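Long-range contact in SusD homolog (Bacteroides thetaiotaomicron, PDB 3EHM), which probably binds mucin O-glycans at the outer membrane as a SusD-like lipoprotein of a gut symbiont's glycan-utilization system: residues 192-206 with 235-248. Numbering follows the deposited sequence.
Sequences IYNGNVQNWVKLANS and NGGVIEDISSEAKI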
# COMPACT_ATOMS: atom_id res chain seq x y z
N ILE A 192 10.13 -11.35 -10.77
CA ILE A 192 9.62 -11.68 -9.45
C ILE A 192 9.96 -13.08 -8.96
O ILE A 192 10.51 -13.25 -7.87
CB ILE A 192 8.08 -11.53 -9.38
CG1 ILE A 192 7.63 -10.21 -10.02
CG2 ILE A 192 7.61 -11.63 -7.92
CD1 ILE A 192 8.17 -8.98 -9.33
N TYR A 193 9.62 -14.09 -9.76
CA TYR A 193 9.84 -15.48 -9.36
C TYR A 193 10.71 -16.36 -10.25
O TYR A 193 10.70 -17.58 -10.11
CB TYR A 193 8.48 -16.16 -9.18
CG TYR A 193 7.65 -15.61 -8.04
CD1 TYR A 193 6.33 -15.21 -8.25
CD2 TYR A 193 8.15 -15.55 -6.74
CE1 TYR A 193 5.53 -14.77 -7.20
CE2 TYR A 193 7.36 -15.10 -5.68
CZ TYR A 193 6.05 -14.72 -5.91
OH TYR A 193 5.25 -14.32 -4.87
N ASN A 194 11.47 -15.76 -11.16
CA ASN A 194 12.35 -16.54 -12.04
C ASN A 194 11.62 -17.69 -12.75
O ASN A 194 12.17 -18.78 -12.90
CB ASN A 194 13.51 -17.11 -11.22
CG ASN A 194 14.66 -17.60 -12.10
OD1 ASN A 194 15.39 -18.52 -11.73
ND2 ASN A 194 14.84 -16.97 -13.25
N GLY A 195 10.39 -17.44 -13.19
CA GLY A 195 9.64 -18.46 -13.90
C GLY A 195 8.96 -19.56 -13.11
O GLY A 195 8.35 -20.45 -13.70
N ASN A 196 9.05 -19.51 -11.78
CA ASN A 196 8.42 -20.51 -10.93
C ASN A 196 6.91 -20.25 -10.85
O ASN A 196 6.46 -19.41 -10.08
CB ASN A 196 9.02 -20.47 -9.52
CG ASN A 196 8.55 -21.62 -8.65
OD1 ASN A 196 7.39 -22.02 -8.70
ND2 ASN A 196 9.45 -22.14 -7.83
N VAL A 197 6.14 -20.99 -11.66
CA VAL A 197 4.68 -20.83 -11.69
C VAL A 197 4.00 -21.10 -10.35
O VAL A 197 3.00 -20.46 -10.02
CB VAL A 197 4.06 -21.76 -12.77
CG1 VAL A 197 2.54 -21.65 -12.75
CG2 VAL A 197 4.60 -21.39 -14.14
N GLN A 198 4.53 -22.05 -9.58
CA GLN A 198 3.96 -22.37 -8.27
C GLN A 198 3.95 -21.14 -7.36
O GLN A 198 3.02 -20.94 -6.59
CB GLN A 198 4.74 -23.51 -7.61
CG GLN A 198 4.46 -24.88 -8.20
CD GLN A 198 4.33 -24.84 -9.72
OE1 GLN A 198 3.24 -24.65 -10.26
NE2 GLN A 198 5.46 -25.00 -10.41
N ASN A 199 4.99 -20.32 -7.45
CA ASN A 199 5.03 -19.11 -6.64
C ASN A 199 4.02 -18.10 -7.16
O ASN A 199 3.38 -17.40 -6.39
CB ASN A 199 6.44 -18.52 -6.63
CG ASN A 199 7.31 -19.13 -5.55
OD1 ASN A 199 8.54 -19.04 -5.59
ND2 ASN A 199 6.68 -19.75 -4.56
N TRP A 200 3.86 -18.03 -8.48
CA TRP A 200 2.88 -17.11 -9.04
C TRP A 200 1.49 -17.47 -8.54
O TRP A 200 0.65 -16.60 -8.30
CB TRP A 200 2.91 -17.13 -10.57
CG TRP A 200 3.96 -16.22 -11.13
CD1 TRP A 200 5.17 -16.58 -11.65
CD2 TRP A 200 3.91 -14.79 -11.18
NE1 TRP A 200 5.88 -15.46 -12.01
CE2 TRP A 200 5.13 -14.35 -11.74
CE3 TRP A 200 2.95 -13.84 -10.81
CZ2 TRP A 200 5.41 -12.99 -11.93
CZ3 TRP A 200 3.23 -12.49 -11.00
CH2 TRP A 200 4.46 -12.08 -11.56
N VAL A 201 1.24 -18.77 -8.38
CA VAL A 201 -0.05 -19.24 -7.89
C VAL A 201 -0.22 -18.78 -6.44
O VAL A 201 -1.29 -18.31 -6.06
CB VAL A 201 -0.15 -20.78 -7.96
CG1 VAL A 201 -1.36 -21.26 -7.17
CG2 VAL A 201 -0.27 -21.22 -9.42
N LYS A 202 0.83 -18.91 -5.65
CA LYS A 202 0.76 -18.49 -4.25
C LYS A 202 0.48 -17.00 -4.18
O LYS A 202 -0.29 -16.55 -3.33
CB LYS A 202 2.08 -18.81 -3.54
CG LYS A 202 2.33 -20.30 -3.39
CD LYS A 202 3.59 -20.56 -2.59
CE LYS A 202 3.77 -22.05 -2.33
NZ LYS A 202 4.92 -22.29 -1.42
N LEU A 203 1.09 -16.22 -5.06
CA LEU A 203 0.86 -14.78 -5.07
C LEU A 203 -0.59 -14.51 -5.41
O LEU A 203 -1.23 -13.66 -4.79
CB LEU A 203 1.78 -14.09 -6.08
CG LEU A 203 1.47 -12.61 -6.35
CD1 LEU A 203 1.50 -11.81 -5.05
CD2 LEU A 203 2.48 -12.05 -7.34
N ALA A 204 -1.13 -15.24 -6.38
CA ALA A 204 -2.52 -15.07 -6.79
C ALA A 204 -3.49 -15.38 -5.65
O ALA A 204 -4.46 -14.65 -5.44
CB ALA A 204 -2.83 -15.98 -7.99
N ASN A 205 -3.24 -16.47 -4.92
CA ASN A 205 -4.10 -16.85 -3.81
C ASN A 205 -3.94 -15.89 -2.63
O ASN A 205 -4.88 -15.69 -1.86
CB ASN A 205 -3.78 -18.27 -3.33
CG ASN A 205 -4.28 -19.34 -4.28
OD1 ASN A 205 -5.35 -19.21 -4.88
ND2 ASN A 205 -3.51 -20.41 -4.42
N SER A 206 -2.75 -15.31 -2.49
CA SER A 206 -2.50 -14.37 -1.40
C SER A 206 -3.28 -13.10 -1.68
O SER A 206 -3.83 -12.47 -0.76
CB SER A 206 -1.00 -14.07 -1.30
OG SER A 206 -0.27 -15.26 -1.06
N ASN A 235 -5.26 -25.89 -3.94
CA ASN A 235 -5.22 -24.80 -4.90
C ASN A 235 -3.85 -24.12 -5.03
O ASN A 235 -3.71 -23.12 -5.74
CB ASN A 235 -6.29 -23.76 -4.57
CG ASN A 235 -7.71 -24.29 -4.77
OD1 ASN A 235 -8.66 -23.83 -4.13
ND2 ASN A 235 -7.85 -25.25 -5.68
N GLY A 236 -2.84 -24.64 -4.34
CA GLY A 236 -1.51 -24.06 -4.45
C GLY A 236 -0.93 -23.37 -3.22
O GLY A 236 0.28 -23.18 -3.13
N GLY A 237 -1.80 -22.99 -2.29
CA GLY A 237 -1.33 -22.33 -1.08
C GLY A 237 -1.08 -20.84 -1.26
O GLY A 237 -1.19 -20.32 -2.36
N VAL A 238 -0.74 -20.17 -0.16
CA VAL A 238 -0.46 -18.73 -0.18
C VAL A 238 0.98 -18.49 0.23
O VAL A 238 1.72 -19.43 0.53
CB VAL A 238 -1.39 -17.97 0.78
CG1 VAL A 238 -2.82 -17.98 0.26
CG2 VAL A 238 -1.33 -18.59 2.17
N ILE A 239 1.40 -17.22 0.25
CA ILE A 239 2.76 -16.87 0.63
C ILE A 239 2.90 -16.93 2.15
O ILE A 239 2.40 -16.05 2.86
CB ILE A 239 3.13 -15.46 0.12
CG1 ILE A 239 3.10 -15.45 -1.42
CG2 ILE A 239 4.52 -15.07 0.61
CD1 ILE A 239 3.31 -14.07 -2.03
N GLU A 240 3.57 -17.96 2.65
CA GLU A 240 3.75 -18.13 4.09
C GLU A 240 5.22 -18.15 4.49
O GLU A 240 5.54 -18.13 5.68
CB GLU A 240 3.12 -19.44 4.55
CG GLU A 240 1.69 -19.67 4.10
CD GLU A 240 1.15 -21.00 4.59
OE1 GLU A 240 1.84 -22.02 4.39
OE2 GLU A 240 0.05 -21.02 5.16
N ASP A 241 6.09 -18.19 3.50
CA ASP A 241 7.53 -18.23 3.75
C ASP A 241 8.16 -17.03 3.06
O ASP A 241 7.70 -16.60 2.01
CB ASP A 241 8.11 -19.53 3.18
CG ASP A 241 7.38 -20.76 3.70
OD1 ASP A 241 7.59 -21.12 4.88
OD2 ASP A 241 6.59 -21.35 2.94
N ILE A 242 9.21 -16.47 3.66
CA ILE A 242 9.86 -15.31 3.07
C ILE A 242 10.38 -15.63 1.67
O ILE A 242 10.40 -14.77 0.79
CB ILE A 242 11.02 -14.82 3.97
CG1 ILE A 242 10.47 -14.39 5.33
CG2 ILE A 242 11.75 -13.66 3.30
CD1 ILE A 242 11.54 -14.02 6.35
N SER A 243 10.76 -16.89 1.45
CA SER A 243 11.27 -17.32 0.16
C SER A 243 10.23 -17.22 -0.96
O SER A 243 10.57 -17.25 -2.14
CB SER A 243 11.79 -18.76 0.25
OG SER A 243 10.77 -19.65 0.64
N SER A 244 8.95 -17.09 -0.59
CA SER A 244 7.88 -16.98 -1.58
C SER A 244 7.37 -15.55 -1.75
O SER A 244 6.45 -15.31 -2.55
CB SER A 244 6.71 -17.89 -1.20
OG SER A 244 7.06 -19.26 -1.32
N GLU A 245 7.95 -14.60 -1.02
CA GLU A 245 7.50 -13.22 -1.10
C GLU A 245 7.67 -12.67 -2.51
O GLU A 245 8.57 -13.07 -3.24
CB GLU A 245 8.29 -12.34 -0.12
CG GLU A 245 9.73 -12.06 -0.53
CD GLU A 245 10.51 -11.30 0.53
OE1 GLU A 245 9.91 -10.90 1.55
OE2 GLU A 245 11.73 -11.11 0.34
N ALA A 246 6.79 -11.74 -2.88
CA ALA A 246 6.85 -11.14 -4.20
C ALA A 246 7.48 -9.75 -4.10
O ALA A 246 6.90 -8.84 -3.51
CB ALA A 246 5.45 -11.03 -4.80
N LYS A 247 8.67 -9.60 -4.65
CA LYS A 247 9.36 -8.31 -4.63
C LYS A 247 10.13 -8.11 -5.92
O LYS A 247 10.44 -9.07 -6.63
CB LYS A 247 10.31 -8.22 -3.43
CG LYS A 247 11.45 -9.23 -3.45
CD LYS A 247 12.41 -8.97 -2.29
CE LYS A 247 13.56 -9.98 -2.27
NZ LYS A 247 13.07 -11.36 -1.97
N ILE A 248 10.43 -6.86 -6.23
CA ILE A 248 11.17 -6.55 -7.44
C ILE A 248 12.39 -5.71 -7.05
O ILE A 248 12.31 -4.81 -6.22
CB ILE A 248 10.29 -5.78 -8.45
CG1 ILE A 248 11.03 -5.61 -9.77
CG2 ILE A 248 9.86 -4.44 -7.88
CD1 ILE A 248 10.18 -5.03 -10.89
O HOH W 1 10.02 -12.11 -5.55
O HOH W 2 1.61 -23.18 -5.55
O HOH W 3 10.27 -20.41 -3.56
O HOH W 4 5.06 -19.93 1.12
O HOH W 5 2.60 -21.98 0.74
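Asn205 ND2 spends both protons on the 235-248 backbone: it donates to Asn235 O at 3.0 Å and to Gly237 O at 3.1 Å, each acceptor within 7° of the amide plane though the donor sits above both carbonyl planes. Its CG lies anti to the carbonyl carbon (chi1 -73°), carrying the amide there. With alanine in its place, both oxygens would probably lose this shared donor, leaving the Gly236-Gly237 loop less firmly tied. One helical turn earlier, Lys202 CA approaches Gly237 O at 3.3 Å in a CA-H...O contact, and its extended side chain runs along Gly236 and Val238. Ser206 OG accepts from Ile239 N at 2.9 Å and donates to Lys202 O at 2.6 Å. Helix 197-215 packs on helices 116-140 and 160-178, within the TPR-related helical framework of SusD-like proteins; 235-248 runs across it and ends in strand 246-248, paired antiparallel with 339-342. At that end Tyr193 OH donates to Ser244 O at 2.8 Å, near the ring plane. Ile192 CG2 and Asn199 CB lie centrally over opposite ring faces, which should limit its rotation, while Ala246 CB touches Ile192 CG2. Farther out, Asp190 accepts from Tyr193 N and Trp200 NE1.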